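Local coordinates for Myo-inositol 2-dehydrogenase (Lactobacillus plantarum WCFS1, PDB 3CEA), which probably oxidises the C2 hydroxyl of myo-inositol to give the inosose, passing the hydride to NAD bound by its Rossmann domain, at residues A[90-95]-A[115-120]; A[192-197]-A[236-241]; A[29-34]-A[297-302]. All coordinates share one frame; numbering follows the deposited sequence.

Contact 1: residues A[90-95]-A[115-120]; sequences YAMNAG and AKVIKS
Met-92, modelled as selenomethionine, reaches from helix 84-93 to Val-117 and Ile-118 of helix 108-119 and makes the tightly packed part of this contact. Two portions of its side chain do separate work. Close to the backbone, CB of Met-92 rests on CG1 of Val-117 at 3.8 Å. Farther out, the chain bends at chi2 (-71°) and again at chi3 (-52°), folding the selenium round so that the terminal CE settles on the helix backbone, 3.7 Å from CA of Ile-118. A long, unbranched and flexible residue suits this place because it can fit itself to the side of a helix. Ile-118 points its CB away from Met-92, and its side chain touches Val-319 of helix 319-338; even so, CG1 of Ile-118 is only 4.3 Å from CG of Met-92. Met-92 also touches Val-98 of strand 97-100.

The two helices are successive elements of the parallel alpha/beta Rossmann fold: strand 97-100 follows the first and precedes the second. In a Schellman motif, helix 84-93 ends with Gly-95, at positive phi, as the C-prime residue, its N bonded to O of Met-92 at 3.1 Å; glycine takes up this backbone shape without strain.

Toward solvent the fit is loose. Asn-93 crosses Val-117 at about a right angle, and its OD1 comes no nearer to CG1 of Val-117 than 4.1 Å, a grazing approach by an exposed residue, which also touches His-121. O of Val-117 takes two side-chain hydrogen bonds from residues that follow it: OG of Ser-120 donates at 2.9 Å, tilted 32° from the carbonyl plane, and ND1 of His-121 bonds to the same oxygen.

Contact 2: residues A[192-197]-A[236-241]; sequences DLIRWF and VIATLI
Helix 182-198 lies over strand 237-243 with Ile-194 and Ala-238 as the closest backbone positions, their CA atoms 8.0 Å apart. This is helix-on-sheet packing in the alpha/beta domain characteristic of the C-terminal half of GFO/IDH/MocA proteins, where helices cover one face of a large mixed sheet. The strand shows the usual alternation: Ala-238 and Leu-240 turn toward the helix, while Thr-239 between them turns away. The far face is used as well, since Ile-237, Thr-239 and Ile-241 pack against a second subunit, Thr-239 meeting Thr-239 of that subunit. One strand thus serves the domain core on one side and the assembly on the other.

Within residues 192-197, Ile-194 alone reaches the strand segment. It keeps CG1 beside its backbone N (chi1 -73°), and a nearly extended chi2 of 155° carries CD1 out to the full length of the residue, bridging the gap between helix and sheet. The methyl of Ala-238 lies 3.9 Å from this CD1; so small a residue lets the isoleucine come down close to the strand. Leu-240, being longer, instead leans over from its place on the strand and meets the isoleucine at a slant, while also touching Asn-187, Asp-190 and Ile-191 of the same helix. Met-156 and Met-232, from the strands on either side of 237-243, also touch the side chain of Ile-194. Branched aliphatic side chains suit this meeting, made by methyl groups alone. The nearest pair, CD1 of Ile-194 and CD2 of Leu-240, is modelled at 3.4 Å, short for two methyls and, at 2.4 Å resolution, not to be over-read.

Contact 3: residues A[29-34]-A[297-302]; sequences NKIQGV and AFTDEV
Ile-31, in the loop that follows helix 20-29 of the Rossmann fold, plugs against Thr-299 and Val-302, one turn apart on helix 295-311. Residues far apart in sequence are brought together here: the loop leads from the first helix of the NAD-binding fold into strand 34-40, while helix 295-311 comes from late in the chain and carries Phe-298, which touches the bound NAD and meets His-23 with the ring planes nearly perpendicular.

The apolar contacts are the substance of the joint. Ile-31 crosses Val-302 at about a right angle, its CG1 lying 3.8 Å from CG1 of Val-302. With chi2 at -61°, CD1 of Ile-31 continues toward the helix, where it meets CG2 of Thr-299 at 3.8 Å. Val-302 also touches His-23 and Leu-27 of helix 20-29, and Ile-31 touches Val-306, so the pair sits where the loop, helix 20-29 and helix 295-311 meet.

Mixed contacts lie at the exposed margin. Lys-30 runs across Thr-299, its aliphatic CD 3.8 Å from OG1 of Thr-299, while the amine end leads away from the helix; a lysine can thus lend methylenes to the packing and probably keep its charge in solvent. Threonine suits this border, giving a methyl to the loop while its hydroxyl bonds back to O of Asp-295, one turn earlier.

The loop's own backbone makes further polar ties. Gln-32 N pairs with OE1 of Gln-303, a second link from the loop to the helix, and Gly-33, at positive phi, bonds through its backbone to Leu-9 of the central sheet. The closest approach is that of a methyl to a carbonyl: CD1 of Ile-31 stands 3.4 Å from O of Thr-299.

The three contacts lie apart, none touching another, the nearest atoms of contacts 2 and 3 being about 9 Å distant, and no helix or strand is shared among them. Contact 2 alone is wholly buried and wholly aliphatic, as befits a helix laid on a sheet whose other face meets a second subunit. Contacts 1 and 3 are only partly buried and shade from apolar centres to polar margins. Contact 1 joins neighbouring helices within the Rossmann fold, whereas contact 3 closes a long loop of chain, enclosing both of the others, between that fold and helix 295-311. In both, side chains also lean on a helix's backbone; contact 2 uses methyl groups alone.

Contact 1: residues A[90-95]-A[115-120]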
ATOM      1  N   TYR A  90      19.488 -34.569 -29.219  1.00 43.68           N
ATOM      2  CA  TYR A  90      20.890 -34.657 -29.633  1.00 43.55           C
ATOM      3  C   TYR A  90      21.851 -34.654 -28.442  1.00 43.38           C
ATOM      4  O   TYR A  90      22.804 -35.433 -28.406  1.00 43.18           O
ATOM      5  CB  TYR A  90      21.239 -33.530 -30.610  1.00 43.52           C
ATOM      6  CG  TYR A  90      22.453 -33.822 -31.465  1.00 43.31           C
ATOM      7  CD1 TYR A  90      22.353 -34.638 -32.592  1.00 43.18           C
ATOM      8  CD2 TYR A  90      23.700 -33.283 -31.148  1.00 43.64           C
ATOM      9  CE1 TYR A  90      23.467 -34.913 -33.382  1.00 43.97           C
ATOM     10  CE2 TYR A  90      24.822 -33.550 -31.932  1.00 43.52           C
ATOM     11  CZ  TYR A  90      24.696 -34.366 -33.048  1.00 43.61           C
ATOM     12  OH  TYR A  90      25.793 -34.638 -33.830  1.00 42.84           O
ATOM     13  N   ALA A  91      21.581 -33.783 -27.471  1.00 43.47           N
ATOM     14  CA  ALA A  91      22.407 -33.648 -26.271  1.00 43.50           C
ATOM     15  C   ALA A  91      22.258 -34.831 -25.314  1.00 43.65           C
ATOM     16  O   ALA A  91      23.245 -35.273 -24.724  1.00 43.64           O
ATOM     17  CB  ALA A  91      22.101 -32.334 -25.556  1.00 43.36           C
HETATM   18  N   MSE A  92      21.030 -35.330 -25.160  1.00 43.84           N
HETATM   19  CA  MSE A  92      20.766 -36.529 -24.357  1.00 44.09           C
HETATM   20  C   MSE A  92      21.509 -37.743 -24.924  1.00 44.06           C
HETATM   21  O   MSE A  92      22.106 -38.518 -24.173  1.00 44.06           O
HETATM   22  CB  MSE A  92      19.263 -36.834 -24.283  1.00 44.13           C
HETATM   23  CG  MSE A  92      18.413 -35.828 -23.502  1.00 45.21           C
HETATM   24 SE   MSE A  92      18.634 -35.831 -21.557  0.75 48.16          SE
HETATM   25  CE  MSE A  92      18.374 -37.666 -21.196  1.00 46.73           C
ATOM     26  N   ASN A  93      21.473 -37.892 -26.249  1.00 43.92           N
ATOM     27  CA  ASN A  93      22.148 -38.991 -26.943  1.00 43.98           C
ATOM     28  C   ASN A  93      23.671 -38.938 -26.846  1.00 44.24           C
ATOM     29  O   ASN A  93      24.345 -39.957 -27.006  1.00 44.37           O
ATOM     30  CB  ASN A  93      21.726 -39.040 -28.415  1.00 43.87           C
ATOM     31  CG  ASN A  93      20.340 -39.623 -28.611  1.00 43.48           C
ATOM     32  OD1 ASN A  93      19.894 -40.478 -27.844  1.00 44.21           O
ATOM     33  ND2 ASN A  93      19.653 -39.169 -29.652  1.00 42.71           N
ATOM     34  N   ALA A  94      24.205 -37.744 -26.594  1.00 44.25           N
ATOM     35  CA  ALA A  94      25.641 -37.553 -26.445  1.00 44.33           C
ATOM     36  C   ALA A  94      26.091 -37.690 -24.989  1.00 44.61           C
ATOM     37  O   ALA A  94      27.243 -37.401 -24.659  1.00 44.89           O
ATOM     38  CB  ALA A  94      26.052 -36.205 -27.010  1.00 44.41           C
ATOM     39  N   GLY A  95      25.177 -38.128 -24.124  1.00 44.74           N
ATOM     40  CA  GLY A  95      25.494 -38.404 -22.720  1.00 44.67           C
ATOM     41  C   GLY A  95      25.434 -37.202 -21.796  1.00 44.71           C
ATOM     42  O   GLY A  95      25.729 -37.313 -20.602  1.00 44.98           O
ATOM     43  N   ALA A 115      10.427 -36.638 -24.946  1.00 43.16           N
ATOM     44  CA  ALA A 115      10.119 -37.238 -23.647  1.00 43.30           C
ATOM     45  C   ALA A 115      10.611 -38.681 -23.553  1.00 43.55           C
ATOM     46  O   ALA A 115      11.132 -39.097 -22.516  1.00 43.60           O
ATOM     47  CB  ALA A 115       8.627 -37.166 -23.365  1.00 43.09           C
ATOM     48  N   LYS A 116      10.445 -39.430 -24.644  1.00 43.75           N
ATOM     49  CA  LYS A 116      10.885 -40.825 -24.725  1.00 43.95           C
ATOM     50  C   LYS A 116      12.410 -40.955 -24.658  1.00 44.10           C
ATOM     51  O   LYS A 116      12.931 -41.877 -24.026  1.00 44.24           O
ATOM     52  CB  LYS A 116      10.347 -41.487 -25.998  1.00 43.86           C
ATOM     53  N   VAL A 117      13.110 -40.027 -25.309  1.00 44.23           N
ATOM     54  CA  VAL A 117      14.576 -39.986 -25.302  1.00 44.49           C
ATOM     55  C   VAL A 117      15.116 -39.684 -23.896  1.00 44.75           C
ATOM     56  O   VAL A 117      16.115 -40.272 -23.468  1.00 44.69           O
ATOM     57  CB  VAL A 117      15.122 -38.978 -26.363  1.00 44.52           C
ATOM     58  CG1 VAL A 117      16.613 -38.724 -26.187  1.00 44.75           C
ATOM     59  CG2 VAL A 117      14.849 -39.486 -27.773  1.00 44.07           C
ATOM     60  N   ILE A 118      14.440 -38.782 -23.184  1.00 45.16           N
ATOM     61  CA  ILE A 118      14.791 -38.429 -21.804  1.00 45.48           C
ATOM     62  C   ILE A 118      14.595 -39.620 -20.861  1.00 45.99           C
ATOM     63  O   ILE A 118      15.425 -39.865 -19.982  1.00 46.04           O
ATOM     64  CB  ILE A 118      13.987 -37.197 -21.299  1.00 45.56           C
ATOM     65  CG1 ILE A 118      14.319 -35.952 -22.132  1.00 45.48           C
ATOM     66  CG2 ILE A 118      14.278 -36.925 -19.824  1.00 45.85           C
ATOM     67  CD1 ILE A 118      13.273 -34.845 -22.055  1.00 45.15           C
ATOM     68  N   LYS A 119      13.505 -40.360 -21.061  1.00 46.56           N
ATOM     69  CA  LYS A 119      13.196 -41.542 -20.255  1.00 47.04           C
ATOM     70  C   LYS A 119      14.234 -42.649 -20.437  1.00 47.37           C
ATOM     71  O   LYS A 119      14.553 -43.367 -19.488  1.00 47.46           O
ATOM     72  CB  LYS A 119      11.798 -42.068 -20.590  1.00 47.18           C
ATOM     73  CG  LYS A 119      11.177 -42.955 -19.517  1.00 47.12           C
ATOM     74  N   SER A 120      14.769 -42.772 -21.652  1.00 47.82           N
ATOM     75  CA  SER A 120      15.743 -43.823 -21.969  1.00 48.28           C
ATOM     76  C   SER A 120      17.154 -43.535 -21.433  1.00 48.58           C
ATOM     77  O   SER A 120      18.043 -44.383 -21.532  1.00 48.81           O
ATOM     78  CB  SER A 120      15.778 -44.104 -23.478  1.00 48.27           C
ATOM     79  OG  SER A 120      16.410 -43.053 -24.190  1.00 48.83           O
TER

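Contact 2: residues A[192-197]-A[236-241]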
ATOM      1  N   ASP A 192       1.288 -24.160 -14.472  1.00 45.30           N
ATOM      2  CA  ASP A 192       2.136 -24.977 -13.604  1.00 45.07           C
ATOM      3  C   ASP A 192       1.907 -24.649 -12.128  1.00 44.75           C
ATOM      4  O   ASP A 192       1.822 -25.551 -11.291  1.00 44.75           O
ATOM      5  CB  ASP A 192       3.612 -24.789 -13.964  1.00 45.15           C
ATOM      6  CG  ASP A 192       4.542 -25.567 -13.044  1.00 46.34           C
ATOM      7  OD1 ASP A 192       4.573 -26.814 -13.145  1.00 46.09           O
ATOM      8  OD2 ASP A 192       5.244 -24.931 -12.223  1.00 45.83           O
ATOM      9  N   LEU A 193       1.803 -23.356 -11.822  1.00 44.43           N
ATOM     10  CA  LEU A 193       1.584 -22.886 -10.453  1.00 44.14           C
ATOM     11  C   LEU A 193       0.249 -23.369  -9.904  1.00 44.04           C
ATOM     12  O   LEU A 193       0.160 -23.786  -8.751  1.00 44.36           O
ATOM     13  CB  LEU A 193       1.661 -21.357 -10.381  1.00 44.06           C
ATOM     14  CG  LEU A 193       3.018 -20.682 -10.612  1.00 43.44           C
ATOM     15  CD1 LEU A 193       2.830 -19.191 -10.843  1.00 42.40           C
ATOM     16  CD2 LEU A 193       3.992 -20.940  -9.459  1.00 41.97           C
ATOM     17  N   ILE A 194      -0.781 -23.322 -10.743  1.00 43.80           N
ATOM     18  CA  ILE A 194      -2.114 -23.775 -10.362  1.00 43.84           C
ATOM     19  C   ILE A 194      -2.114 -25.283 -10.093  1.00 43.90           C
ATOM     20  O   ILE A 194      -2.671 -25.735  -9.090  1.00 43.97           O
ATOM     21  CB  ILE A 194      -3.173 -23.345 -11.416  1.00 44.07           C
ATOM     22  CG1 ILE A 194      -3.423 -21.838 -11.297  1.00 44.92           C
ATOM     23  CG2 ILE A 194      -4.486 -24.098 -11.240  1.00 43.42           C
ATOM     24  CD1 ILE A 194      -3.931 -21.184 -12.557  1.00 46.41           C
ATOM     25  N   ARG A 195      -1.458 -26.045 -10.969  1.00 43.76           N
ATOM     26  CA  ARG A 195      -1.295 -27.490 -10.784  1.00 43.16           C
ATOM     27  C   ARG A 195      -0.541 -27.783  -9.489  1.00 43.27           C
ATOM     28  O   ARG A 195      -0.916 -28.680  -8.728  1.00 43.17           O
ATOM     29  CB  ARG A 195      -0.554 -28.115 -11.969  1.00 42.97           C
ATOM     30  CG  ARG A 195      -1.327 -28.092 -13.287  1.00 43.56           C
ATOM     31  CD  ARG A 195      -0.701 -29.012 -14.336  1.00 42.87           C
ATOM     32  NE  ARG A 195      -0.809 -30.420 -13.960  1.00 41.99           N
ATOM     33  CZ  ARG A 195       0.193 -31.157 -13.486  1.00 41.18           C
ATOM     34  NH1 ARG A 195       1.402 -30.634 -13.337  1.00 40.75           N
ATOM     35  NH2 ARG A 195      -0.015 -32.426 -13.163  1.00 41.52           N
ATOM     36  N   TRP A 196       0.510 -27.004  -9.248  1.00 43.04           N
ATOM     37  CA  TRP A 196       1.327 -27.117  -8.046  1.00 42.55           C
ATOM     38  C   TRP A 196       0.522 -26.849  -6.772  1.00 42.41           C
ATOM     39  O   TRP A 196       0.568 -27.640  -5.828  1.00 42.38           O
ATOM     40  CB  TRP A 196       2.529 -26.169  -8.152  1.00 42.51           C
ATOM     41  CG  TRP A 196       3.543 -26.282  -7.045  1.00 42.87           C
ATOM     42  CD1 TRP A 196       3.923 -27.418  -6.383  1.00 42.43           C
ATOM     43  CD2 TRP A 196       4.334 -25.218  -6.501  1.00 43.00           C
ATOM     44  NE1 TRP A 196       4.886 -27.122  -5.451  1.00 42.72           N
ATOM     45  CE2 TRP A 196       5.159 -25.780  -5.501  1.00 42.55           C
ATOM     46  CE3 TRP A 196       4.423 -23.842  -6.757  1.00 42.68           C
ATOM     47  CZ2 TRP A 196       6.062 -25.014  -4.757  1.00 42.82           C
ATOM     48  CZ3 TRP A 196       5.321 -23.081  -6.016  1.00 42.24           C
ATOM     49  CH2 TRP A 196       6.128 -23.670  -5.028  1.00 42.50           C
ATOM     50  N   PHE A 197      -0.228 -25.746  -6.761  1.00 42.20           N
ATOM     51  CA  PHE A 197      -0.971 -25.315  -5.576  1.00 42.36           C
ATOM     52  C   PHE A 197      -2.168 -26.205  -5.239  1.00 42.86           C
ATOM     53  O   PHE A 197      -2.453 -26.447  -4.061  1.00 42.75           O
ATOM     54  CB  PHE A 197      -1.424 -23.856  -5.724  1.00 42.16           C
ATOM     55  CG  PHE A 197      -0.421 -22.846  -5.226  1.00 41.93           C
ATOM     56  CD1 PHE A 197       0.693 -22.509  -5.985  1.00 42.20           C
ATOM     57  CD2 PHE A 197      -0.601 -22.219  -3.998  1.00 41.90           C
ATOM     58  CE1 PHE A 197       1.616 -21.568  -5.524  1.00 41.97           C
ATOM     59  CE2 PHE A 197       0.315 -21.276  -3.532  1.00 40.96           C
ATOM     60  CZ  PHE A 197       1.426 -20.953  -4.294  1.00 39.63           C
ATOM     61  N   VAL A 236     -12.177 -26.317  -8.326  1.00 42.30           N
ATOM     62  CA  VAL A 236     -11.495 -25.023  -8.369  1.00 41.53           C
ATOM     63  C   VAL A 236     -11.675 -24.320  -9.721  1.00 41.43           C
ATOM     64  O   VAL A 236     -11.740 -24.963 -10.771  1.00 41.59           O
ATOM     65  CB  VAL A 236      -9.990 -25.169  -7.992  1.00 41.47           C
ATOM     66  CG1 VAL A 236      -9.262 -23.832  -8.065  1.00 40.77           C
ATOM     67  CG2 VAL A 236      -9.841 -25.772  -6.595  1.00 39.89           C
ATOM     68  N   ILE A 237     -11.792 -22.998  -9.680  1.00 40.86           N
ATOM     69  CA  ILE A 237     -11.919 -22.198 -10.891  1.00 40.33           C
ATOM     70  C   ILE A 237     -10.693 -21.297 -11.003  1.00 40.56           C
ATOM     71  O   ILE A 237     -10.164 -20.840  -9.994  1.00 40.88           O
ATOM     72  CB  ILE A 237     -13.226 -21.365 -10.888  1.00 40.34           C
ATOM     73  CG1 ILE A 237     -14.436 -22.274 -10.615  1.00 37.98           C
ATOM     74  CG2 ILE A 237     -13.405 -20.634 -12.220  1.00 39.23           C
ATOM     75  CD1 ILE A 237     -15.633 -21.566 -10.020  1.00 35.31           C
ATOM     76  N   ALA A 238     -10.222 -21.067 -12.223  1.00 40.59           N
ATOM     77  CA  ALA A 238      -9.027 -20.257 -12.424  1.00 40.97           C
ATOM     78  C   ALA A 238      -9.121 -19.365 -13.652  1.00 41.58           C
ATOM     79  O   ALA A 238      -9.738 -19.730 -14.654  1.00 41.66           O
ATOM     80  CB  ALA A 238      -7.782 -21.140 -12.497  1.00 40.81           C
ATOM     81  N   THR A 239      -8.513 -18.187 -13.548  1.00 42.01           N
ATOM     82  CA  THR A 239      -8.381 -17.265 -14.666  1.00 42.36           C
ATOM     83  C   THR A 239      -6.899 -17.046 -14.936  1.00 42.48           C
ATOM     84  O   THR A 239      -6.113 -16.888 -14.000  1.00 42.13           O
ATOM     85  CB  THR A 239      -9.051 -15.907 -14.365  1.00 42.31           C
ATOM     86  OG1 THR A 239     -10.431 -16.115 -14.049  1.00 44.32           O
ATOM     87  CG2 THR A 239      -8.950 -14.958 -15.557  1.00 43.16           C
ATOM     88  N   LEU A 240      -6.527 -17.052 -16.214  1.00 43.02           N
ATOM     89  CA  LEU A 240      -5.166 -16.725 -16.635  1.00 43.48           C
ATOM     90  C   LEU A 240      -5.203 -15.562 -17.610  1.00 43.58           C
ATOM     91  O   LEU A 240      -6.000 -15.555 -18.551  1.00 43.45           O
ATOM     92  CB  LEU A 240      -4.492 -17.911 -17.327  1.00 43.52           C
ATOM     93  CG  LEU A 240      -4.655 -19.338 -16.814  1.00 45.41           C
ATOM     94  CD1 LEU A 240      -4.332 -20.299 -17.946  1.00 46.43           C
ATOM     95  CD2 LEU A 240      -3.774 -19.605 -15.605  1.00 44.66           C
ATOM     96  N   ILE A 241      -4.331 -14.584 -17.384  1.00 43.65           N
ATOM     97  CA  ILE A 241      -4.195 -13.461 -18.299  1.00 43.99           C
ATOM     98  C   ILE A 241      -2.746 -13.271 -18.740  1.00 44.44           C
ATOM     99  O   ILE A 241      -1.847 -13.076 -17.918  1.00 44.76           O
ATOM    100  CB  ILE A 241      -4.765 -12.155 -17.702  1.00 44.06           C
ATOM    101  CG1 ILE A 241      -6.257 -12.329 -17.400  1.00 43.36           C
ATOM    102  CG2 ILE A 241      -4.517 -10.975 -18.647  1.00 42.90           C
ATOM    103  CD1 ILE A 241      -6.973 -11.059 -17.078  1.00 43.81           C
TER

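Contact 3: residues A[29-34]-A[297-302]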
ATOM      1  N   ASN A  29      29.315 -15.923 -12.911  1.00 49.48           N
ATOM      2  CA  ASN A  29      29.480 -15.080 -11.724  1.00 49.87           C
ATOM      3  C   ASN A  29      28.907 -15.622 -10.417  1.00 50.19           C
ATOM      4  O   ASN A  29      29.481 -15.399  -9.349  1.00 50.19           O
ATOM      5  CB  ASN A  29      28.917 -13.677 -11.987  1.00 49.74           C
ATOM      6  CG  ASN A  29      29.660 -12.944 -13.091  1.00 49.37           C
ATOM      7  OD1 ASN A  29      30.873 -13.088 -13.246  1.00 49.23           O
ATOM      8  ND2 ASN A  29      28.930 -12.148 -13.862  1.00 48.23           N
ATOM      9  N   LYS A  30      27.784 -16.328 -10.498  1.00 50.61           N
ATOM     10  CA  LYS A  30      27.040 -16.706  -9.294  1.00 51.08           C
ATOM     11  C   LYS A  30      27.023 -18.205  -9.003  1.00 50.89           C
ATOM     12  O   LYS A  30      27.264 -18.613  -7.866  1.00 51.18           O
ATOM     13  CB  LYS A  30      25.614 -16.148  -9.341  1.00 50.96           C
ATOM     14  CG  LYS A  30      25.546 -14.624  -9.391  1.00 51.86           C
ATOM     15  CD  LYS A  30      24.110 -14.129  -9.349  1.00 52.06           C
ATOM     16  CE  LYS A  30      24.014 -12.637  -9.646  1.00 55.09           C
ATOM     17  NZ  LYS A  30      24.550 -11.802  -8.535  1.00 57.66           N
ATOM     18  N   ILE A  31      26.745 -19.017 -10.022  1.00 50.48           N
ATOM     19  CA  ILE A  31      26.600 -20.466  -9.841  1.00 50.10           C
ATOM     20  C   ILE A  31      27.924 -21.123  -9.440  1.00 50.30           C
ATOM     21  O   ILE A  31      28.974 -20.834 -10.018  1.00 50.06           O
ATOM     22  CB  ILE A  31      26.013 -21.164 -11.103  1.00 49.89           C
ATOM     23  CG1 ILE A  31      24.801 -20.399 -11.662  1.00 49.38           C
ATOM     24  CG2 ILE A  31      25.662 -22.625 -10.808  1.00 49.08           C
ATOM     25  CD1 ILE A  31      23.613 -20.270 -10.713  1.00 47.56           C
ATOM     26  N   GLN A  32      27.854 -22.003  -8.444  1.00 50.61           N
ATOM     27  CA  GLN A  32      29.030 -22.693  -7.921  1.00 51.05           C
ATOM     28  C   GLN A  32      29.144 -24.123  -8.434  1.00 50.83           C
ATOM     29  O   GLN A  32      28.134 -24.783  -8.699  1.00 51.09           O
ATOM     30  CB  GLN A  32      29.015 -22.696  -6.393  1.00 51.35           C
ATOM     31  CG  GLN A  32      29.156 -21.317  -5.772  1.00 54.25           C
ATOM     32  CD  GLN A  32      29.753 -21.366  -4.381  1.00 57.30           C
ATOM     33  OE1 GLN A  32      29.259 -22.079  -3.500  1.00 57.73           O
ATOM     34  NE2 GLN A  32      30.823 -20.607  -4.174  1.00 58.44           N
ATOM     35  N   GLY A  33      30.383 -24.592  -8.564  1.00 50.27           N
ATOM     36  CA  GLY A  33      30.665 -25.955  -9.007  1.00 49.64           C
ATOM     37  C   GLY A  33      30.483 -26.157 -10.498  1.00 49.18           C
ATOM     38  O   GLY A  33      30.331 -27.290 -10.959  1.00 49.23           O
ATOM     39  N   VAL A  34      30.504 -25.058 -11.249  1.00 48.76           N
ATOM     40  CA  VAL A  34      30.310 -25.097 -12.697  1.00 48.34           C
ATOM     41  C   VAL A  34      31.267 -24.143 -13.425  1.00 48.19           C
ATOM     42  O   VAL A  34      31.679 -23.117 -12.874  1.00 48.15           O
ATOM     43  CB  VAL A  34      28.823 -24.810 -13.084  1.00 48.27           C
ATOM     44  CG1 VAL A  34      28.517 -23.311 -13.077  1.00 48.28           C
ATOM     45  CG2 VAL A  34      28.485 -25.419 -14.434  1.00 47.75           C
ATOM     46  N   ALA A 297      15.396 -16.313  -8.520  1.00 42.27           N
ATOM     47  CA  ALA A 297      14.783 -17.599  -8.866  1.00 41.81           C
ATOM     48  C   ALA A 297      15.513 -18.293 -10.017  1.00 41.79           C
ATOM     49  O   ALA A 297      15.703 -19.508  -9.985  1.00 41.62           O
ATOM     50  CB  ALA A 297      13.306 -17.420  -9.197  1.00 41.78           C
ATOM     51  N   PHE A 298      15.916 -17.514 -11.023  1.00 42.10           N
ATOM     52  CA  PHE A 298      16.719 -18.016 -12.141  1.00 42.09           C
ATOM     53  C   PHE A 298      18.067 -18.548 -11.670  1.00 42.45           C
ATOM     54  O   PHE A 298      18.538 -19.575 -12.156  1.00 42.86           O
ATOM     55  CB  PHE A 298      16.959 -16.920 -13.176  1.00 41.92           C
ATOM     56  CG  PHE A 298      15.791 -16.667 -14.089  1.00 42.36           C
ATOM     57  CD1 PHE A 298      15.228 -17.703 -14.833  1.00 40.44           C
ATOM     58  CD2 PHE A 298      15.278 -15.381 -14.235  1.00 41.40           C
ATOM     59  CE1 PHE A 298      14.157 -17.467 -15.689  1.00 41.47           C
ATOM     60  CE2 PHE A 298      14.206 -15.131 -15.093  1.00 42.64           C
ATOM     61  CZ  PHE A 298      13.644 -16.175 -15.821  1.00 42.45           C
ATOM     62  N   THR A 299      18.691 -17.835 -10.736  1.00 42.57           N
ATOM     63  CA  THR A 299      19.963 -18.255 -10.167  1.00 42.56           C
ATOM     64  C   THR A 299      19.770 -19.530  -9.348  1.00 42.92           C
ATOM     65  O   THR A 299      20.478 -20.515  -9.555  1.00 42.86           O
ATOM     66  CB  THR A 299      20.593 -17.131  -9.313  1.00 42.44           C
ATOM     67  OG1 THR A 299      20.857 -15.999 -10.149  1.00 42.98           O
ATOM     68  CG2 THR A 299      21.901 -17.583  -8.674  1.00 42.95           C
ATOM     69  N   ASP A 300      18.790 -19.511  -8.445  1.00 43.23           N
ATOM     70  CA  ASP A 300      18.533 -20.640  -7.554  1.00 43.86           C
ATOM     71  C   ASP A 300      18.166 -21.940  -8.284  1.00 44.14           C
ATOM     72  O   ASP A 300      18.576 -23.026  -7.853  1.00 44.51           O
ATOM     73  CB  ASP A 300      17.477 -20.274  -6.499  1.00 43.93           C
ATOM     74  CG  ASP A 300      18.001 -19.283  -5.453  1.00 44.97           C
ATOM     75  OD1 ASP A 300      19.228 -19.042  -5.393  1.00 45.35           O
ATOM     76  OD2 ASP A 300      17.178 -18.744  -4.677  1.00 44.05           O
ATOM     77  N   GLU A 301      17.418 -21.830  -9.383  1.00 43.88           N
ATOM     78  CA  GLU A 301      17.022 -23.012 -10.166  1.00 43.89           C
ATOM     79  C   GLU A 301      18.192 -23.645 -10.914  1.00 44.41           C
ATOM     80  O   GLU A 301      18.289 -24.872 -10.997  1.00 44.78           O
ATOM     81  CB  GLU A 301      15.878 -22.697 -11.140  1.00 43.72           C
ATOM     82  CG  GLU A 301      16.270 -21.865 -12.352  1.00 43.41           C
ATOM     83  CD  GLU A 301      15.266 -21.942 -13.482  1.00 43.60           C
ATOM     84  OE1 GLU A 301      14.362 -22.806 -13.439  1.00 43.07           O
ATOM     85  OE2 GLU A 301      15.391 -21.135 -14.425  1.00 43.69           O
ATOM     86  N   VAL A 302      19.069 -22.803 -11.461  1.00 44.57           N
ATOM     87  CA  VAL A 302      20.250 -23.272 -12.183  1.00 44.63           C
ATOM     88  C   VAL A 302      21.234 -23.910 -11.205  1.00 44.50           C
ATOM     89  O   VAL A 302      21.847 -24.934 -11.514  1.00 44.69           O
ATOM     90  CB  VAL A 302      20.906 -22.138 -13.015  1.00 44.74           C
ATOM     91  CG1 VAL A 302      22.286 -22.547 -13.521  1.00 44.09           C
ATOM     92  CG2 VAL A 302      20.010 -21.765 -14.187  1.00 45.42           C
TER